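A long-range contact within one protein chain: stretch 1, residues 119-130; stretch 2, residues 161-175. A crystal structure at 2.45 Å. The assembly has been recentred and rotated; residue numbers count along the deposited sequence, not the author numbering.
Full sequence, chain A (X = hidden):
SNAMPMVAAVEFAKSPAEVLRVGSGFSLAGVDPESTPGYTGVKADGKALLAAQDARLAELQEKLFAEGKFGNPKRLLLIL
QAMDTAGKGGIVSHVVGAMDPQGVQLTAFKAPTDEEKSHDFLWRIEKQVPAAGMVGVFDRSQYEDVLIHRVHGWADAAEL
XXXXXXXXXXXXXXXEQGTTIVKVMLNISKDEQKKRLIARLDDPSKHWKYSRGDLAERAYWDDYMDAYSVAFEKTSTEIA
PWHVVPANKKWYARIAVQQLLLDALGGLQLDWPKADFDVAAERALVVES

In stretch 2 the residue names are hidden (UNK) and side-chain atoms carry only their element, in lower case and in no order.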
# COMPACT_ATOMS: atom_id res chain seq x y z
N HIS A 119 16.84 7.46 -22.41
CA HIS A 119 17.92 7.26 -21.44
C HIS A 119 18.42 5.83 -21.48
O HIS A 119 17.78 4.95 -22.03
CB HIS A 119 17.46 7.52 -20.03
CG HIS A 119 17.24 8.95 -19.71
ND1 HIS A 119 18.23 9.76 -19.20
CD2 HIS A 119 16.13 9.72 -19.82
CE1 HIS A 119 17.74 10.97 -19.00
NE2 HIS A 119 16.47 10.98 -19.38
N ASP A 120 19.57 5.61 -20.84
CA ASP A 120 20.05 4.28 -20.54
C ASP A 120 18.98 3.55 -19.73
O ASP A 120 18.20 4.18 -19.04
CB ASP A 120 21.31 4.37 -19.72
CG ASP A 120 21.79 3.02 -19.32
OD1 ASP A 120 22.24 2.31 -20.25
OD2 ASP A 120 21.69 2.64 -18.13
N PHE A 121 18.94 2.23 -19.85
CA PHE A 121 17.80 1.45 -19.36
C PHE A 121 17.68 1.48 -17.86
O PHE A 121 16.58 1.38 -17.37
CB PHE A 121 17.85 0.03 -19.89
CG PHE A 121 18.81 -0.86 -19.18
CD1 PHE A 121 18.37 -1.79 -18.28
CD2 PHE A 121 20.17 -0.77 -19.43
CE1 PHE A 121 19.29 -2.62 -17.62
CE2 PHE A 121 21.07 -1.59 -18.79
CZ PHE A 121 20.64 -2.52 -17.88
N LEU A 122 18.79 1.66 -17.14
CA LEU A 122 18.77 1.85 -15.68
C LEU A 122 18.32 3.21 -15.15
O LEU A 122 18.10 3.36 -13.95
CB LEU A 122 20.12 1.53 -15.08
CG LEU A 122 20.55 0.09 -15.32
CD1 LEU A 122 21.97 -0.04 -14.79
CD2 LEU A 122 19.57 -0.91 -14.65
N TRP A 123 18.17 4.21 -15.99
CA TRP A 123 17.88 5.53 -15.46
C TRP A 123 16.55 5.47 -14.72
O TRP A 123 16.46 5.89 -13.58
CB TRP A 123 17.86 6.55 -16.58
CG TRP A 123 17.44 7.95 -16.22
CD1 TRP A 123 18.23 8.91 -15.65
CD2 TRP A 123 16.18 8.57 -16.47
NE1 TRP A 123 17.50 10.08 -15.48
CE2 TRP A 123 16.25 9.89 -15.99
CE3 TRP A 123 14.99 8.13 -17.04
CZ2 TRP A 123 15.20 10.78 -16.09
CZ3 TRP A 123 13.92 9.01 -17.13
CH2 TRP A 123 14.04 10.32 -16.65
N ARG A 124 15.52 4.89 -15.33
CA ARG A 124 14.20 4.88 -14.70
C ARG A 124 14.14 4.01 -13.46
O ARG A 124 13.32 4.25 -12.59
CB ARG A 124 13.12 4.47 -15.68
CG ARG A 124 13.23 3.04 -16.18
CD ARG A 124 12.06 2.75 -17.06
NE ARG A 124 11.87 1.35 -17.37
CZ ARG A 124 10.67 0.82 -17.66
NH1 ARG A 124 9.54 1.57 -17.65
NH2 ARG A 124 10.58 -0.47 -17.92
N ILE A 125 15.03 3.05 -13.37
CA ILE A 125 15.06 2.15 -12.26
C ILE A 125 15.71 2.79 -11.04
O ILE A 125 15.17 2.68 -9.91
CB ILE A 125 15.81 0.85 -12.57
CG1 ILE A 125 15.40 0.24 -13.93
CG2 ILE A 125 15.50 -0.17 -11.45
CD1 ILE A 125 13.91 -0.19 -14.00
N GLU A 126 16.86 3.43 -11.26
CA GLU A 126 17.60 4.17 -10.23
C GLU A 126 16.76 5.24 -9.58
O GLU A 126 16.90 5.47 -8.39
CB GLU A 126 18.86 4.88 -10.77
CG GLU A 126 19.90 3.95 -11.42
CD GLU A 126 21.33 4.15 -10.88
OE1 GLU A 126 21.48 4.33 -9.62
OE2 GLU A 126 22.27 4.10 -11.72
N LYS A 127 15.90 5.91 -10.36
CA LYS A 127 15.04 6.87 -9.75
C LYS A 127 14.23 6.28 -8.62
O LYS A 127 13.90 6.98 -7.71
CB LYS A 127 14.05 7.46 -10.74
CG LYS A 127 14.71 8.09 -11.90
CD LYS A 127 13.93 9.32 -12.42
CE LYS A 127 12.47 9.05 -12.81
NZ LYS A 127 12.01 10.20 -13.67
N GLN A 128 13.87 5.00 -8.72
CA GLN A 128 12.86 4.42 -7.81
C GLN A 128 13.43 3.59 -6.69
O GLN A 128 12.67 3.09 -5.95
CB GLN A 128 11.87 3.55 -8.60
CG GLN A 128 11.29 4.26 -9.81
CD GLN A 128 10.43 5.46 -9.44
OE1 GLN A 128 9.65 5.42 -8.49
NE2 GLN A 128 10.57 6.55 -10.21
N VAL A 129 14.75 3.46 -6.55
CA VAL A 129 15.33 2.67 -5.50
C VAL A 129 14.92 3.17 -4.12
O VAL A 129 14.72 4.35 -3.93
CB VAL A 129 16.84 2.62 -5.65
CG1 VAL A 129 17.21 2.07 -6.99
CG2 VAL A 129 17.50 4.04 -5.47
N PRO A 130 14.75 2.27 -3.16
CA PRO A 130 14.15 2.75 -1.93
C PRO A 130 15.12 3.65 -1.14
O PRO A 130 16.35 3.54 -1.26
CB PRO A 130 13.81 1.48 -1.19
CG PRO A 130 14.87 0.52 -1.62
CD PRO A 130 15.18 0.87 -3.05
N UNK A 161 24.96 -8.43 -23.28
CA UNK A 161 26.11 -8.64 -22.42
C UNK A 161 26.42 -7.40 -21.58
O UNK A 161 26.66 -7.52 -20.38
o UNK A 161 26.97 -11.84 -22.77
o UNK A 161 28.13 -11.64 -20.89
c UNK A 161 28.34 -9.88 -22.47
c UNK A 161 27.33 -9.04 -23.25
c UNK A 161 27.77 -11.22 -22.02
N UNK A 162 26.42 -6.21 -22.19
CA UNK A 162 26.70 -5.02 -21.42
C UNK A 162 25.60 -4.77 -20.37
O UNK A 162 25.87 -4.27 -19.28
n UNK A 162 23.44 -0.38 -22.09
n UNK A 162 25.76 -0.42 -21.87
c UNK A 162 24.56 0.02 -21.48
c UNK A 162 26.01 -1.38 -22.96
c UNK A 162 25.69 -2.85 -22.52
n UNK A 162 24.50 0.86 -20.46
c UNK A 162 26.93 -3.76 -22.30
N UNK A 163 24.38 -5.13 -20.70
CA UNK A 163 23.29 -4.93 -19.76
C UNK A 163 23.41 -5.81 -18.54
O UNK A 163 23.16 -5.37 -17.43
n UNK A 163 18.72 -2.17 -24.35
c UNK A 163 22.00 -5.17 -20.43
c UNK A 163 21.69 -4.05 -21.30
c UNK A 163 18.91 -3.15 -23.48
n UNK A 163 17.96 -4.03 -23.25
c UNK A 163 20.36 -4.27 -21.87
n UNK A 163 20.06 -3.24 -22.84
N UNK A 164 23.84 -7.04 -18.75
CA UNK A 164 24.08 -7.93 -17.64
C UNK A 164 25.13 -7.35 -16.71
O UNK A 164 24.97 -7.40 -15.47
c UNK A 164 24.58 -9.29 -18.14
c UNK A 164 21.32 -10.96 -19.20
c UNK A 164 23.57 -10.08 -18.90
c UNK A 164 23.95 -10.79 -20.02
c UNK A 164 22.24 -10.18 -18.48
o UNK A 164 20.91 -12.40 -21.07
c UNK A 164 23.05 -11.55 -20.74
c UNK A 164 21.76 -11.64 -20.35
N UNK A 165 26.21 -6.83 -17.29
CA UNK A 165 27.28 -6.28 -16.48
C UNK A 165 26.80 -5.00 -15.80
O UNK A 165 27.17 -4.76 -14.66
c UNK A 165 28.57 -6.04 -17.31
N UNK A 166 25.96 -4.21 -16.46
CA UNK A 166 25.47 -2.97 -15.82
C UNK A 166 24.57 -3.24 -14.59
O UNK A 166 24.69 -2.60 -13.53
c UNK A 166 24.75 -2.11 -16.83
N UNK A 167 23.68 -4.23 -14.76
CA UNK A 167 22.80 -4.68 -13.71
C UNK A 167 23.64 -5.08 -12.49
O UNK A 167 23.44 -4.58 -11.40
c UNK A 167 21.89 -5.85 -14.24
c UNK A 167 20.11 -6.34 -16.05
c UNK A 167 20.80 -5.30 -15.16
c UNK A 167 21.25 -6.57 -13.15
N UNK A 168 24.63 -5.93 -12.68
CA UNK A 168 25.46 -6.35 -11.58
C UNK A 168 26.18 -5.21 -10.88
O UNK A 168 26.31 -5.22 -9.65
c UNK A 168 26.46 -7.39 -12.07
c UNK A 168 25.80 -8.75 -12.33
o UNK A 168 24.74 -9.09 -11.77
n UNK A 168 26.44 -9.54 -13.16
N UNK A 169 26.62 -4.22 -11.66
CA UNK A 169 27.31 -3.03 -11.13
C UNK A 169 26.35 -2.18 -10.34
O UNK A 169 26.67 -1.76 -9.24
o UNK A 169 29.66 -0.92 -11.12
o UNK A 169 27.92 0.22 -11.85
c UNK A 169 27.90 -2.18 -12.24
c UNK A 169 28.53 -0.88 -11.71
N UNK A 170 25.17 -1.98 -10.91
CA UNK A 170 24.03 -1.37 -10.23
C UNK A 170 23.65 -2.05 -8.94
O UNK A 170 23.62 -1.41 -7.86
c UNK A 170 19.20 0.09 -9.70
c UNK A 170 19.29 -1.20 -10.17
c UNK A 170 21.52 0.38 -10.16
c UNK A 170 20.31 0.88 -9.70
c UNK A 170 22.87 -1.44 -11.14
c UNK A 170 20.51 -1.71 -10.61
c UNK A 170 21.62 -0.93 -10.60
N UNK A 171 23.37 -3.33 -8.99
CA UNK A 171 23.02 -4.01 -7.73
C UNK A 171 24.17 -3.90 -6.70
O UNK A 171 23.97 -3.81 -5.51
c UNK A 171 22.64 -5.45 -8.02
c UNK A 171 21.32 -5.47 -8.75
o UNK A 171 19.78 -6.90 -9.90
o UNK A 171 21.60 -7.87 -8.98
c UNK A 171 20.88 -6.86 -9.25
N UNK A 172 25.40 -3.92 -7.19
CA UNK A 172 26.54 -3.79 -6.33
C UNK A 172 26.61 -2.37 -5.69
O UNK A 172 26.97 -2.22 -4.53
c UNK A 172 27.81 -4.14 -7.11
o UNK A 172 28.94 -3.73 -6.38
N UNK A 173 26.21 -1.35 -6.43
CA UNK A 173 26.21 -0.01 -5.87
C UNK A 173 25.15 0.07 -4.79
O UNK A 173 25.39 0.62 -3.70
c UNK A 173 27.33 1.53 -7.60
n UNK A 173 25.76 1.34 -11.54
n UNK A 173 26.08 2.43 -9.55
c UNK A 173 25.37 2.21 -10.64
n UNK A 173 24.26 2.91 -10.84
c UNK A 173 27.30 1.74 -9.16
c UNK A 173 26.01 1.04 -6.96
N UNK A 174 23.97 -0.49 -5.07
CA UNK A 174 22.87 -0.41 -4.12
C UNK A 174 23.18 -1.11 -2.81
O UNK A 174 22.87 -0.62 -1.73
c UNK A 174 20.87 -0.24 -5.78
c UNK A 174 21.58 -0.99 -4.67
c UNK A 174 19.55 -1.01 -5.99
c UNK A 174 20.62 1.26 -5.52
N UNK A 175 23.81 -2.26 -2.92
CA UNK A 175 24.19 -3.07 -1.77
C UNK A 175 25.22 -2.33 -0.91
O UNK A 175 25.11 -2.28 0.27
c UNK A 175 24.75 -4.41 -2.22
c UNK A 175 25.16 -5.23 -1.03
o UNK A 175 23.73 -5.12 -2.92
O HOH W 1 20.27 0.99 -22.33

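Position 161 carries three carbons in a row, the third a carboxylate carbon bearing two oxygens, so two methylenes lead to the acid: Glu161. It stays out of reach of stretch 1.

At position 162 three carbons lead to a nitrogen and then to a carbon holding two more nitrogens, one of them 2.7 Å from Asp120 OD1. This is Arg162. Its NH1 donates to Asp120 OD1, a hydrogen bond within a salt bridge, with the carboxylate at the guanidinium edge. Asp120 OD2 meanwhile accepts from Leu122 N at 3.2 Å, so one carboxylate both caps the turn and ties down the helix. Water 1 accepts from Phe121 N at 3.1 Å and, weakly, from Arg162 NH2 at 3.5 Å.

Position 163 repeats that atom pattern, but its chain is extended and lies over one face of the Phe121 ring: Arg163. Its CD sits 4.3 Å from the ring centroid, a CH-pi contact; its CZ is 5.2 Å from that centroid, at most a weak cation-pi attraction. Against stretch 1 it is mainly the aliphatic part that packs, with Arg163 CG 3.6 Å from Phe121 CE2; the guanidinium is hydrogen-bonded elsewhere in the structure.

Position 164 has one carbon and then a six-carbon ring bearing an oxygen, Tyr164, which points away from stretch 1. Position 165 has a lone carbon, out of reach: Ala165.

Position 166 also has one carbon, but directed at stretch 1, 4.0 Å from Leu122 CD1 and 4.2 Å from Phe121 CE2. It is Ala166, a small residue where two large side chains converge.

Position 167 shows four carbons, forked at the first, with one arm two carbons long; a carbon of that arm lies 3.9 Å from Phe121 CZ, near the plane of the ring. This is Ile167, and the carbon is CG1.

Position 168 has two carbons, the second carrying one oxygen and one nitrogen, Asn168; it makes no contact with stretch 1. Position 169 has two carbons, the second carrying two oxygens: Asp169, whose role becomes clear at 173.

Position 170 has one carbon and a plain six-carbon ring, with Leu122 CD2 over one face and a ring carbon 3.5 Å from Glu126 CG: Phe170. That carbon is CE1, while Phe170 CZ is 3.9 Å from Val129 CG1 and 4.1 Å from Ile125 CG2.

Position 171 has three carbons ending in two oxygens, Glu171, and position 172 one carbon and one oxygen, Ser172. Neither reaches across.

Position 173 has three carbons, a nitrogen, then a carbon carrying two more nitrogens, one of them 2.5 Å from Glu126 OE2: Arg173. That nitrogen, NH2, forms a salt bridge with Glu126, while Arg173 NH1 holds Asp169 OD2, also at 2.5 Å, so the guanidinium joins two carboxylates.

Position 174 has four carbons forked at the second, one branch tip 3.8 Å from Val129 CG1: Leu174, through its CD2. Position 175 has one carbon bearing an oxygen and a carbon: Thr175, whose OG1 donates to Glu171 O at 2.9 Å.

The rule is an apolar row with charged clamps. Apolar positions 166, 167, 170 and 174, joined by the aliphatic part of Arg163, meet Phe121, Leu122, Ile125 and Val129, while salt bridges at 162 and 173 secure Asp120 and Glu126. Phe121 and Phe170 are the residues most covered by the other stretch, one from each side.

Stretch 2 161-175: ERRYAAINDFESRLT
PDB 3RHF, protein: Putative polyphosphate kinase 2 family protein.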